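Local atomic coordinates of cellobiose 2-epimerase (Spirochaeta thermophila DSM 6192, PDB entry 5ZIG), a protein that probably catalyses the reversible epimerization of cellobiose to 4-O-beta-D-glucosyl-D-mannose. Residues Thr226-Ser231 with Glu240-Met245. Sequence-based numbering, arbitrary orientation.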
loop_
_atom_site.group_PDB
_atom_site.type_symbol
_atom_site.label_atom_id
_atom_site.label_comp_id
_atom_site.label_asym_id
_atom_site.label_seq_id
_atom_site.Cartn_x
_atom_site.Cartn_y
_atom_site.Cartn_z
ATOM N N THR A 226 -8.200 13.577 13.665
ATOM C CA THR A 226 -9.323 14.498 13.818
ATOM C C THR A 226 -10.385 14.326 12.741
ATOM O O THR A 226 -11.579 14.331 13.051
ATOM C CB THR A 226 -8.852 15.966 13.813
ATOM O OG1 THR A 226 -7.806 16.170 14.771
ATOM C CG2 THR A 226 -10.008 16.885 14.144
ATOM N N HIS A 227 -9.983 14.215 11.474
ATOM C CA HIS A 227 -10.960 14.215 10.394
ATOM C C HIS A 227 -11.203 12.824 9.811
ATOM O O HIS A 227 -12.357 12.454 9.579
ATOM C CB HIS A 227 -10.536 15.184 9.270
ATOM C CG HIS A 227 -10.391 16.612 9.711
ATOM N ND1 HIS A 227 -11.433 17.343 10.251
ATOM C CD2 HIS A 227 -9.322 17.446 9.692
ATOM C CE1 HIS A 227 -11.008 18.557 10.560
ATOM N NE2 HIS A 227 -9.732 18.648 10.232
ATOM N N ILE A 228 -10.159 12.031 9.581
ATOM C CA ILE A 228 -10.320 10.795 8.826
ATOM C C ILE A 228 -10.730 9.636 9.724
ATOM O O ILE A 228 -11.663 8.893 9.407
ATOM C CB ILE A 228 -9.033 10.473 8.041
ATOM C CG1 ILE A 228 -8.703 11.653 7.115
ATOM C CG2 ILE A 228 -9.210 9.139 7.292
ATOM C CD1 ILE A 228 -7.729 11.357 5.972
ATOM N N ALA A 229 -10.062 9.477 10.863
ATOM C CA ALA A 229 -10.289 8.343 11.760
ATOM C C ALA A 229 -10.584 8.823 13.177
ATOM O O ALA A 229 -9.859 8.483 14.115
ATOM C CB ALA A 229 -9.073 7.421 11.746
ATOM N N PRO A 230 -11.647 9.612 13.378
ATOM C CA PRO A 230 -11.935 10.061 14.756
ATOM C C PRO A 230 -12.433 8.944 15.647
ATOM O O PRO A 230 -12.048 8.871 16.822
ATOM C CB PRO A 230 -12.996 11.154 14.558
ATOM C CG PRO A 230 -13.702 10.758 13.265
ATOM C CD PRO A 230 -12.629 10.138 12.402
ATOM N N SER A 231 -13.277 8.066 15.110
ATOM C CA SER A 231 -13.888 6.981 15.860
ATOM C C SER A 231 -13.139 5.672 15.538
ATOM O O SER A 231 -11.913 5.656 15.677
ATOM C CB SER A 231 -15.387 6.940 15.580
ATOM O OG SER A 231 -15.642 6.246 14.370
ATOM N N GLU A 240 -13.634 19.941 0.987
ATOM C CA GLU A 240 -12.421 20.719 1.215
ATOM C C GLU A 240 -12.240 21.031 2.695
ATOM O O GLU A 240 -11.145 20.845 3.244
ATOM C CB GLU A 240 -12.458 22.007 0.387
ATOM C CG GLU A 240 -11.091 22.604 0.118
ATOM C CD GLU A 240 -11.157 24.067 -0.307
ATOM O OE1 GLU A 240 -12.244 24.676 -0.182
ATOM O OE2 GLU A 240 -10.118 24.598 -0.767
ATOM N N ASP A 241 -13.315 21.467 3.372
ATOM C CA ASP A 241 -13.282 21.743 4.803
ATOM C C ASP A 241 -13.446 20.477 5.660
ATOM O O ASP A 241 -13.766 20.596 6.848
ATOM C CB ASP A 241 -14.352 22.779 5.177
ATOM C CG ASP A 241 -15.775 22.271 4.969
ATOM O OD1 ASP A 241 -15.976 21.092 4.596
ATOM O OD2 ASP A 241 -16.712 23.068 5.174
ATOM N N TRP A 242 -13.262 19.289 5.077
ATOM C CA TRP A 242 -13.202 17.993 5.771
ATOM C C TRP A 242 -14.571 17.481 6.193
ATOM O O TRP A 242 -14.661 16.517 6.941
ATOM C CB TRP A 242 -12.261 18.027 6.982
ATOM C CG TRP A 242 -10.850 18.017 6.540
ATOM C CD1 TRP A 242 -9.969 19.070 6.557
ATOM C CD2 TRP A 242 -10.149 16.911 5.954
ATOM N NE1 TRP A 242 -8.758 18.672 6.034
ATOM C CE2 TRP A 242 -8.841 17.352 5.661
ATOM C CE3 TRP A 242 -10.500 15.584 5.654
ATOM C CZ2 TRP A 242 -7.886 16.519 5.085
ATOM C CZ3 TRP A 242 -9.548 14.759 5.094
ATOM C CH2 TRP A 242 -8.258 15.231 4.803
ATOM N N ALA A 243 -15.644 18.089 5.719
ATOM C CA ALA A 243 -16.953 17.515 5.941
ATOM C C ALA A 243 -17.024 16.136 5.282
ATOM O O ALA A 243 -16.523 15.951 4.161
ATOM C CB ALA A 243 -18.042 18.445 5.391
ATOM N N PRO A 244 -17.612 15.144 5.955
ATOM C CA PRO A 244 -17.776 13.816 5.343
ATOM C C PRO A 244 -18.653 13.850 4.098
ATOM O O PRO A 244 -19.709 14.483 4.072
ATOM C CB PRO A 244 -18.435 13.003 6.460
ATOM C CG PRO A 244 -18.025 13.721 7.715
ATOM C CD PRO A 244 -18.012 15.152 7.372
ATOM N N MET A 245 -18.221 13.146 3.059
ATOM C CA MET A 245 -19.032 12.977 1.863
ATOM C C MET A 245 -19.317 11.496 1.646
ATOM O O MET A 245 -18.439 10.653 1.854
ATOM C CB MET A 245 -18.339 13.567 0.634
ATOM C CG MET A 245 -18.184 15.074 0.692
ATOM S SD MET A 245 -17.148 15.712 -0.642
ATOM C CE MET A 245 -18.135 15.314 -2.094
#
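H227 and W242 form an offset (parallel-displaced) stack in the (alpha/alpha)6 barrel of the N-acylglucosamine 2-epimerase family. The stack joins the C-terminal end of helix 211-228 to the turn between strands 237-238 and 244-245 of a small antiparallel sheet. The imidazole lies over the five-membered ring of the indole, with the planes only 4° apart and the centroids 4.0 Å apart. The overlap is displaced toward the root of the indole. H227 CD2 sits 3.5 Å from W242 CG, and W242 CB reaches under the imidazole in a CH-pi contact, 3.6 Å from the H227 ring centroid. CG of H227 lies beside the backbone N (chi1 -60°), which sends the imidazole over W242; chi2 of -60° turns it flat against the indole. On its opposite face the imidazole is covered by T226 CG2.

I228 meets the six-membered part of the indole. Its CG1 approaches W242 CZ3 at 3.8 Å, and its CD1 comes near CZ3 and CH2. This contact is oblique and purely apolar. H194 of helix 191-208 packs edge-to-face with W242, and F238 meets the indole. W242 NE1 makes weak hydrogen bonds to the backbone carbonyls of H161 and G162, so the buried N-H has partners. With an alanine here, H227 would lose its stacking partner and is likely to turn more freely, and a gap would probably open beside I228.

The turn that presents W242 is braced on its own side. D241 forms an Asx turn: its OD1 accepts from A243 N at 3.2 Å, met from above the carboxylate plane.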